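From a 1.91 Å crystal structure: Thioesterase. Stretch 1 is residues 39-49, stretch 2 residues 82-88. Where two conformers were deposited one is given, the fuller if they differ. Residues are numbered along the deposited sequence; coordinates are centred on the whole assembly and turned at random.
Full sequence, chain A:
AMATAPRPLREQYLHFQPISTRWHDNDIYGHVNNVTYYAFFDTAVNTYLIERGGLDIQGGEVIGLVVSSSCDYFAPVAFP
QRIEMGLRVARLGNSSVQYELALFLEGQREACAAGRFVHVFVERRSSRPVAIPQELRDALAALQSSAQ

Stretch 1, residues 39-49: AFFDTAVNTYL
Stretch 2 82-88: RIEMGLR

The most distinctive feature of this contact is Met85, a strand residue whose curled side chain reaches three helix residues at once, although no hydrogen bond joins the two stretches. Its chi angles are all m (-60°, -55°, -62°), and this unbranched chain curls so that its parts share the three partners. At the closest pairs, its CB lies 3.8 Å from Ala44 CB, its SD 3.6 Å from Phe40 CB, and its CE 3.6 Å from Phe41 CD1, at the edge of that ring and near its plane. The SD also stands 5.2 Å from the centroid of the Phe40 ring, 54° off the ring normal, an oblique sulfur-aromatic approach.

Residues 39-49 are helical throughout, with phi/psi near -60/-45, and the helix extends beyond both ends. Residues 83-88 are extended, with phi from -149° to -89° and psi from 127° to 167°. The N-to-C directions of helix and strand make 62° (signed crossing angle -62°), and the axes approach to 9.0 Å. The register is set by Ala44 and Met85, whose CA atoms are 6.5 Å apart; alanine's single methyl suits this close passage of backbones.

Strand alternation selects the contacting side chains: Ile83, Met85 and Leu87 point toward the helix, whereas Glu84 and Arg88 stay out of its reach and Gly86 has no side chain. On the helix, Phe40, Ala44 and Tyr48 point toward the strand at four-residue intervals. Phe41 starts away, but its ring (chi1 -72°, chi2 3°) returns to Met85.

Phe40 (m, chi2 -32°) offers a flat ring face on which a methyl can rest: Ile83 (chi1 68°, chi2 92°) places CD1 there, 4.3 Å from the centroid and 9° off the normal, a CH-pi contact. Farther along, Leu87 (chi1 t, chi2 p) meets three residues: CD1 is 3.8 Å from Val45 CG2, while CD2 is 4.3 Å from Tyr48 CB, 4.1 Å from Ala44 O in van der Waals contact, and also near Val45 CG2. Val45 (t) points sideways; its branches and those of Leu87 pack without polar groups needing partners. Tyr48 is t with chi2 82°. These contacts help bury 351 Å² in total.

Much of the helix's hydrogen bonding is internal. Its i to i+4 backbone bonds include Ala44 N to Phe40 O at 2.9 Å, while Tyr48 N to Ala44 O is weak at 3.4 Å. Thr43 and Thr47, both m, turn their hydroxyls back: Thr43 OG1 donates to Ala39 O at 2.8 Å, and Thr47 OG1 to Thr43 O at 2.6 Å.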

# COMPACT_ATOMS: atom_id res chain seq x y z
N ALA A 39 -6.32 7.23 0.05
CA ALA A 39 -5.37 7.29 -1.07
C ALA A 39 -6.01 7.84 -2.35
O ALA A 39 -5.39 8.66 -3.04
CB ALA A 39 -4.71 5.94 -1.31
N PHE A 40 -7.26 7.45 -2.63
CA PHE A 40 -8.05 8.10 -3.72
C PHE A 40 -8.25 9.61 -3.43
O PHE A 40 -8.12 10.42 -4.36
CB PHE A 40 -9.43 7.45 -3.91
CG PHE A 40 -9.37 5.99 -4.27
CD1 PHE A 40 -8.32 5.48 -5.04
CD2 PHE A 40 -10.40 5.13 -3.93
CE1 PHE A 40 -8.29 4.13 -5.42
CE2 PHE A 40 -10.36 3.73 -4.29
CZ PHE A 40 -9.33 3.27 -5.03
N PHE A 41 -8.58 10.00 -2.19
CA PHE A 41 -8.78 11.45 -1.87
C PHE A 41 -7.44 12.23 -2.17
O PHE A 41 -7.44 13.30 -2.79
CB PHE A 41 -9.04 11.62 -0.39
CG PHE A 41 -10.41 11.15 0.11
CD1 PHE A 41 -11.35 10.55 -0.71
CD2 PHE A 41 -10.75 11.40 1.45
CE1 PHE A 41 -12.61 10.15 -0.20
CE2 PHE A 41 -12.01 11.03 1.97
CZ PHE A 41 -12.93 10.39 1.14
N ASP A 42 -6.33 11.69 -1.70
CA ASP A 42 -5.01 12.30 -1.84
C ASP A 42 -4.62 12.45 -3.30
O ASP A 42 -4.03 13.49 -3.72
CB ASP A 42 -3.92 11.38 -1.20
CG ASP A 42 -3.64 11.72 0.24
OD1 ASP A 42 -4.53 12.32 0.89
OD2 ASP A 42 -2.52 11.40 0.70
N THR A 43 -4.90 11.38 -4.05
CA THR A 43 -4.66 11.35 -5.49
C THR A 43 -5.48 12.36 -6.26
O THR A 43 -4.93 13.10 -7.06
CB THR A 43 -4.83 9.90 -6.05
OG1 THR A 43 -3.89 9.10 -5.35
CG2 THR A 43 -4.57 9.85 -7.58
N ALA A 44 -6.79 12.37 -6.02
CA ALA A 44 -7.72 13.25 -6.74
C ALA A 44 -7.32 14.71 -6.49
O ALA A 44 -7.29 15.53 -7.44
CB ALA A 44 -9.15 13.02 -6.20
N VAL A 45 -7.06 15.04 -5.24
CA VAL A 45 -6.74 16.45 -4.87
C VAL A 45 -5.39 16.84 -5.48
O VAL A 45 -5.26 17.86 -6.16
CB VAL A 45 -6.77 16.69 -3.34
CG1 VAL A 45 -6.13 18.06 -2.97
CG2 VAL A 45 -8.19 16.69 -2.81
N ASN A 46 -4.37 16.02 -5.27
CA ASN A 46 -3.03 16.46 -5.78
C ASN A 46 -2.86 16.45 -7.29
O ASN A 46 -2.13 17.29 -7.86
CB ASN A 46 -1.96 15.69 -5.04
CG ASN A 46 -1.81 16.18 -3.64
OD1 ASN A 46 -1.32 17.29 -3.43
ND2 ASN A 46 -2.18 15.36 -2.68
N THR A 47 -3.56 15.53 -7.95
CA THR A 47 -3.62 15.52 -9.42
C THR A 47 -4.11 16.88 -9.95
O THR A 47 -3.44 17.51 -10.79
CB THR A 47 -4.50 14.33 -9.92
OG1 THR A 47 -3.93 13.09 -9.44
CG2 THR A 47 -4.57 14.30 -11.47
N TYR A 48 -5.22 17.35 -9.39
CA TYR A 48 -5.77 18.67 -9.67
C TYR A 48 -4.78 19.84 -9.39
O TYR A 48 -4.54 20.66 -10.29
CB TYR A 48 -7.06 18.88 -8.92
CG TYR A 48 -7.74 20.16 -9.33
CD1 TYR A 48 -8.53 20.22 -10.48
CD2 TYR A 48 -7.59 21.31 -8.55
CE1 TYR A 48 -9.15 21.41 -10.86
CE2 TYR A 48 -8.18 22.50 -8.90
CZ TYR A 48 -8.97 22.55 -10.05
OH TYR A 48 -9.53 23.78 -10.36
N LEU A 49 -4.20 19.88 -8.19
CA LEU A 49 -3.30 20.99 -7.77
C LEU A 49 -2.10 21.10 -8.68
O LEU A 49 -1.68 22.23 -9.06
CB LEU A 49 -2.82 20.81 -6.32
CG LEU A 49 -3.77 20.75 -5.11
CD1 LEU A 49 -3.03 20.48 -3.82
CD2 LEU A 49 -4.62 21.97 -4.99
N ARG A 82 -14.30 0.20 -12.31
CA ARG A 82 -13.78 1.54 -12.61
C ARG A 82 -14.52 2.57 -11.73
O ARG A 82 -15.74 2.58 -11.65
CB ARG A 82 -13.93 1.86 -14.12
CG ARG A 82 -13.36 0.79 -15.08
CD ARG A 82 -13.81 1.09 -16.52
NE ARG A 82 -13.46 0.00 -17.43
N ILE A 83 -13.76 3.42 -11.06
CA ILE A 83 -14.29 4.36 -10.11
C ILE A 83 -13.95 5.78 -10.58
O ILE A 83 -13.14 5.96 -11.50
CB ILE A 83 -13.84 4.06 -8.63
CG1 ILE A 83 -12.32 4.28 -8.39
CG2 ILE A 83 -14.27 2.59 -8.17
CD1 ILE A 83 -11.96 5.74 -7.89
N GLU A 84 -14.58 6.75 -9.97
CA GLU A 84 -14.22 8.13 -10.19
C GLU A 84 -14.49 8.92 -8.94
O GLU A 84 -15.44 8.63 -8.21
CB GLU A 84 -14.93 8.70 -11.44
CG GLU A 84 -16.24 9.31 -11.23
CD GLU A 84 -16.88 9.74 -12.54
OE1 GLU A 84 -16.29 10.59 -13.27
OE2 GLU A 84 -17.99 9.25 -12.83
N MET A 85 -13.64 9.93 -8.72
CA MET A 85 -13.71 10.76 -7.53
C MET A 85 -14.28 12.08 -7.93
O MET A 85 -13.77 12.65 -8.91
CB MET A 85 -12.32 11.01 -6.95
CG MET A 85 -11.55 9.75 -6.53
SD MET A 85 -12.48 8.72 -5.37
CE MET A 85 -12.68 9.78 -3.96
N GLY A 86 -15.33 12.51 -7.23
CA GLY A 86 -15.81 13.91 -7.26
C GLY A 86 -15.12 14.75 -6.21
O GLY A 86 -14.86 14.31 -5.07
N LEU A 87 -14.80 15.96 -6.60
CA LEU A 87 -14.10 16.90 -5.77
C LEU A 87 -14.79 18.27 -5.78
O LEU A 87 -15.22 18.74 -6.85
CB LEU A 87 -12.68 17.02 -6.30
CG LEU A 87 -11.74 18.06 -5.66
CD1 LEU A 87 -11.58 17.88 -4.13
CD2 LEU A 87 -10.38 18.02 -6.36
N ARG A 88 -14.97 18.84 -4.59
CA ARG A 88 -15.23 20.27 -4.46
C ARG A 88 -14.45 20.83 -3.26
O ARG A 88 -14.05 20.07 -2.39
CB ARG A 88 -16.71 20.52 -4.25
CG ARG A 88 -17.19 20.01 -2.96
CD ARG A 88 -18.57 20.60 -2.71
NE ARG A 88 -19.09 20.27 -1.37
CZ ARG A 88 -19.81 19.18 -1.10
NH1 ARG A 88 -20.09 18.29 -2.03
NH2 ARG A 88 -20.25 18.98 0.13